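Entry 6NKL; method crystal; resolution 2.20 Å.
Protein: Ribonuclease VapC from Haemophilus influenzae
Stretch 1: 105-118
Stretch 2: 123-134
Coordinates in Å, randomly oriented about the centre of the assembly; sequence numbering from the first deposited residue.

Stretch 1 105-118: HALSLNAVLITHNV
Stretch 2 123-134: RITDLQWQDWTK

The strongest polar links between 105-118 and 123-134 are backbone hydrogen bonds of a parallel two-strand pairing. Strands 112-115 and 128-131 run in the same direction, their axes 26° apart and 4.3 Å at closest approach. L113 pairs with W129 (CA to CA 4.3 Å) and I114 with Q130 (CA to CA 5.0 Å). L113 N donates to Q128 O at 2.7 Å, nearly straight at 170°; Q130 N donates to L113 O at 2.9 Å; T115 N donates to Q130 O at 2.9 Å. L113 thus bonds through both its N and its O to the residues before and after W129, the parallel pattern. Backbone phi/psi are extended, -89/127 at L113 and -149/145 at Q130.

Toward the C-terminal side of the pairing, side chains add to the bonding. N117, at positive phi (60/49), presents N to D131 OD2 at 3.1 Å, while H116 (chi1 t, chi2 70°) donates from ND1 to T133 OG1 at 2.9 Å, the hydroxyl lying at the ring edge. T133 (chi1 p) donates from OG1 to D131 OD1, a very short 2.5 Å, and T133 N also reaches D131 OD1, at 2.8 Å. D131 (chi1 t) suits this place because its two carboxylate oxygens can serve both stretches, at the start of a type I turn from D131 to K134.

At the other end, the helix containing 105-109 closes in a Schellman motif at N110 (phi/psi 42/48), with A111 N bonded to A106 O at 2.9 Å. Q128 NE2 makes a weak bond to N110 OD1 at 2.9 Å. A water donates to A111 O (2.6 Å from its oxygen) and accepts from Q128 N (2.9 Å), bridging the two backbones.

Side chains alternate across the sheet. V112, I114, Q128 and Q130 share one face. I114 (chi1 m, chi2 m) lays CD1 over the face of W132, 3.7 Å from the five-membered ring centroid, a CH-pi contact; W132 NE1 is held by Q130 OE1 at 3.0 Å, so the indole's polar edge is satisfied while its face stays greasy.

L113, T115, W129 and D131 occupy the other face. L113 (t, p) meets W129 (chi1 p) CB to CB at 4.0 Å, and T115 CG2 approaches W129 CE3 at 3.4 Å. L127 (t, p), ending the type I turn from I124, reaches A106 CB with CD1 at 4.0 Å, and L107 (m, t) sets CD1 4.1 Å from I124 CG2, joining helix to turn through apolar side chains.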

# COMPACT_ATOMS: atom_id res chain seq x y z
N HIS B 105 6.98 -1.57 4.72
CA HIS B 105 6.86 -0.51 5.71
C HIS B 105 7.87 -0.70 6.84
O HIS B 105 8.62 0.22 7.19
CB HIS B 105 5.47 -0.48 6.27
CG HIS B 105 5.07 0.86 6.79
ND1 HIS B 105 3.75 1.22 7.00
CD2 HIS B 105 5.81 1.94 7.16
CE1 HIS B 105 3.70 2.47 7.43
NE2 HIS B 105 4.94 2.92 7.56
N ALA B 106 7.91 -1.90 7.41
CA ALA B 106 8.92 -2.18 8.43
C ALA B 106 10.33 -1.93 7.90
O ALA B 106 11.15 -1.31 8.58
CB ALA B 106 8.78 -3.62 8.93
N LEU B 107 10.64 -2.39 6.68
CA LEU B 107 11.96 -2.11 6.11
C LEU B 107 12.23 -0.61 6.07
O LEU B 107 13.32 -0.15 6.40
CB LEU B 107 12.08 -2.68 4.71
CG LEU B 107 12.23 -4.19 4.60
CD1 LEU B 107 12.15 -4.54 3.16
CD2 LEU B 107 13.58 -4.65 5.19
N SER B 108 11.23 0.17 5.69
CA SER B 108 11.43 1.60 5.51
C SER B 108 11.68 2.31 6.83
O SER B 108 12.19 3.42 6.83
CB SER B 108 10.22 2.24 4.84
OG SER B 108 9.13 2.28 5.76
N LEU B 109 11.27 1.71 7.94
CA LEU B 109 11.46 2.31 9.25
C LEU B 109 12.63 1.68 10.00
O LEU B 109 12.90 2.10 11.12
CB LEU B 109 10.18 2.18 10.08
CG LEU B 109 8.95 2.92 9.57
CD1 LEU B 109 7.70 2.43 10.26
CD2 LEU B 109 9.09 4.40 9.78
N ASN B 110 13.29 0.70 9.41
CA ASN B 110 14.12 -0.28 10.14
C ASN B 110 13.44 -0.75 11.43
O ASN B 110 14.04 -0.86 12.50
CB ASN B 110 15.51 0.28 10.40
CG ASN B 110 16.53 -0.81 10.67
OD1 ASN B 110 16.51 -1.89 10.06
ND2 ASN B 110 17.42 -0.55 11.61
N ALA B 111 12.17 -1.10 11.29
CA ALA B 111 11.41 -1.69 12.38
C ALA B 111 11.57 -3.20 12.38
O ALA B 111 11.95 -3.82 11.39
CB ALA B 111 9.93 -1.33 12.26
N VAL B 112 11.29 -3.78 13.53
CA VAL B 112 11.17 -5.23 13.66
C VAL B 112 9.70 -5.57 13.46
O VAL B 112 8.84 -5.04 14.16
CB VAL B 112 11.66 -5.70 15.03
CG1 VAL B 112 11.38 -7.18 15.25
CG2 VAL B 112 13.18 -5.41 15.18
N LEU B 113 9.39 -6.42 12.49
CA LEU B 113 7.99 -6.76 12.23
C LEU B 113 7.61 -7.96 13.08
O LEU B 113 8.30 -8.99 13.07
CB LEU B 113 7.76 -7.05 10.74
CG LEU B 113 6.32 -7.33 10.31
CD1 LEU B 113 5.48 -6.06 10.39
CD2 LEU B 113 6.25 -7.91 8.91
N ILE B 114 6.51 -7.82 13.83
CA ILE B 114 5.97 -8.86 14.70
C ILE B 114 4.81 -9.54 14.01
O ILE B 114 3.83 -8.89 13.62
CB ILE B 114 5.50 -8.29 16.04
CG1 ILE B 114 6.59 -7.51 16.76
CG2 ILE B 114 5.05 -9.43 16.93
CD1 ILE B 114 7.90 -8.22 16.83
N THR B 115 4.87 -10.87 13.90
CA THR B 115 3.93 -11.59 13.07
C THR B 115 3.47 -12.86 13.80
O THR B 115 3.88 -13.14 14.93
CB THR B 115 4.57 -11.90 11.72
OG1 THR B 115 3.62 -12.53 10.86
CG2 THR B 115 5.71 -12.80 11.91
N HIS B 116 2.55 -13.58 13.17
CA HIS B 116 2.13 -14.91 13.60
C HIS B 116 1.95 -15.73 12.34
O HIS B 116 1.12 -15.37 11.49
CB HIS B 116 0.82 -14.88 14.39
CG HIS B 116 0.22 -16.24 14.61
ND1 HIS B 116 0.78 -17.18 15.46
CD2 HIS B 116 -0.88 -16.83 14.08
CE1 HIS B 116 0.04 -18.27 15.46
NE2 HIS B 116 -0.97 -18.09 14.63
N ASN B 117 2.74 -16.77 12.20
CA ASN B 117 2.51 -17.78 11.18
C ASN B 117 2.53 -17.18 9.77
O ASN B 117 1.65 -17.42 8.94
CB ASN B 117 1.19 -18.49 11.47
CG ASN B 117 1.12 -19.87 10.87
OD1 ASN B 117 2.13 -20.41 10.39
ND2 ASN B 117 -0.07 -20.46 10.88
N VAL B 118 3.57 -16.40 9.48
CA VAL B 118 3.85 -15.96 8.12
C VAL B 118 5.31 -16.29 7.83
O VAL B 118 6.17 -15.40 7.79
CB VAL B 118 3.56 -14.46 7.93
CG1 VAL B 118 3.93 -14.02 6.57
CG2 VAL B 118 2.07 -14.17 8.17
N ARG B 123 11.62 -14.90 2.94
CA ARG B 123 12.10 -14.60 1.59
C ARG B 123 12.55 -13.15 1.43
O ARG B 123 13.29 -12.82 0.49
CB ARG B 123 11.01 -14.90 0.56
CG ARG B 123 10.44 -16.30 0.66
CD ARG B 123 9.20 -16.46 -0.17
NE ARG B 123 8.76 -17.86 -0.26
CZ ARG B 123 9.02 -18.67 -1.30
NH1 ARG B 123 9.71 -18.23 -2.34
NH2 ARG B 123 8.56 -19.92 -1.31
N ILE B 124 12.12 -12.28 2.33
CA ILE B 124 12.57 -10.89 2.34
C ILE B 124 13.76 -10.86 3.29
O ILE B 124 13.65 -10.63 4.50
CB ILE B 124 11.46 -9.94 2.75
CG1 ILE B 124 10.22 -10.18 1.89
CG2 ILE B 124 11.91 -8.54 2.57
CD1 ILE B 124 9.02 -9.43 2.40
N THR B 125 14.94 -11.07 2.72
CA THR B 125 16.09 -11.46 3.52
C THR B 125 16.64 -10.35 4.39
O THR B 125 17.35 -10.64 5.35
CB THR B 125 17.18 -11.98 2.59
OG1 THR B 125 17.52 -10.96 1.65
CG2 THR B 125 16.67 -13.19 1.81
N ASP B 126 16.33 -9.08 4.09
CA ASP B 126 16.74 -7.98 4.96
C ASP B 126 15.66 -7.52 5.94
O ASP B 126 15.85 -6.53 6.65
CB ASP B 126 17.26 -6.80 4.13
CG ASP B 126 16.20 -6.13 3.31
OD1 ASP B 126 16.36 -4.89 3.08
OD2 ASP B 126 15.25 -6.81 2.87
N LEU B 127 14.55 -8.24 6.02
CA LEU B 127 13.49 -7.91 6.97
C LEU B 127 13.86 -8.45 8.34
O LEU B 127 14.17 -9.63 8.49
CB LEU B 127 12.17 -8.52 6.51
CG LEU B 127 11.00 -8.37 7.47
CD1 LEU B 127 10.71 -6.92 7.67
CD2 LEU B 127 9.80 -9.08 6.89
N GLN B 128 13.78 -7.59 9.35
CA GLN B 128 13.87 -8.03 10.73
C GLN B 128 12.46 -8.36 11.23
O GLN B 128 11.57 -7.50 11.21
CB GLN B 128 14.52 -6.94 11.58
CG GLN B 128 15.91 -6.52 11.07
CD GLN B 128 16.56 -5.54 12.02
OE1 GLN B 128 16.81 -5.86 13.18
NE2 GLN B 128 16.83 -4.33 11.54
N TRP B 129 12.24 -9.60 11.65
CA TRP B 129 10.93 -9.96 12.15
C TRP B 129 11.03 -11.07 13.18
O TRP B 129 12.06 -11.75 13.33
CB TRP B 129 10.00 -10.37 11.01
CG TRP B 129 10.49 -11.55 10.30
CD1 TRP B 129 11.52 -11.60 9.42
CD2 TRP B 129 10.01 -12.88 10.43
NE1 TRP B 129 11.69 -12.88 8.97
CE2 TRP B 129 10.77 -13.69 9.58
CE3 TRP B 129 8.97 -13.46 11.17
CZ2 TRP B 129 10.56 -15.07 9.45
CZ3 TRP B 129 8.76 -14.82 11.06
CH2 TRP B 129 9.54 -15.61 10.20
N GLN B 130 9.94 -11.21 13.92
CA GLN B 130 9.81 -12.12 15.03
C GLN B 130 8.36 -12.56 15.10
O GLN B 130 7.46 -11.76 14.83
CB GLN B 130 10.20 -11.49 16.36
CG GLN B 130 11.68 -11.03 16.36
CD GLN B 130 12.06 -10.22 17.59
OE1 GLN B 130 11.35 -10.20 18.59
NE2 GLN B 130 13.19 -9.51 17.49
N ASP B 131 8.16 -13.82 15.48
CA ASP B 131 6.84 -14.38 15.76
C ASP B 131 6.73 -14.41 17.28
O ASP B 131 7.37 -15.22 17.94
CB ASP B 131 6.69 -15.77 15.14
CG ASP B 131 5.31 -16.39 15.36
OD1 ASP B 131 4.74 -16.11 16.44
OD2 ASP B 131 4.81 -17.13 14.47
N TRP B 132 5.98 -13.47 17.84
CA TRP B 132 5.87 -13.38 19.29
C TRP B 132 4.91 -14.40 19.87
O TRP B 132 4.65 -14.34 21.07
CB TRP B 132 5.45 -11.98 19.72
CG TRP B 132 6.57 -11.01 19.84
CD1 TRP B 132 7.86 -11.22 19.50
CD2 TRP B 132 6.49 -9.67 20.33
NE1 TRP B 132 8.62 -10.10 19.76
CE2 TRP B 132 7.80 -9.13 20.28
CE3 TRP B 132 5.46 -8.88 20.85
CZ2 TRP B 132 8.09 -7.85 20.70
CZ3 TRP B 132 5.75 -7.62 21.27
CH2 TRP B 132 7.05 -7.10 21.18
N THR B 133 4.39 -15.33 19.07
CA THR B 133 3.58 -16.42 19.61
C THR B 133 4.42 -17.67 19.89
O THR B 133 4.05 -18.46 20.75
CB THR B 133 2.41 -16.78 18.66
OG1 THR B 133 2.90 -17.38 17.47
CG2 THR B 133 1.56 -15.57 18.29
N LYS B 134 5.56 -17.83 19.22
CA LYS B 134 6.48 -18.95 19.39
C LYS B 134 7.65 -18.58 20.32
O LYS B 134 7.90 -17.42 20.65
CB LYS B 134 7.07 -19.41 18.04
CG LYS B 134 6.08 -20.09 17.08
CD LYS B 134 6.80 -21.01 16.10
O HOH W 1 15.62 -3.43 8.18
O HOH W 2 13.07 -4.80 9.26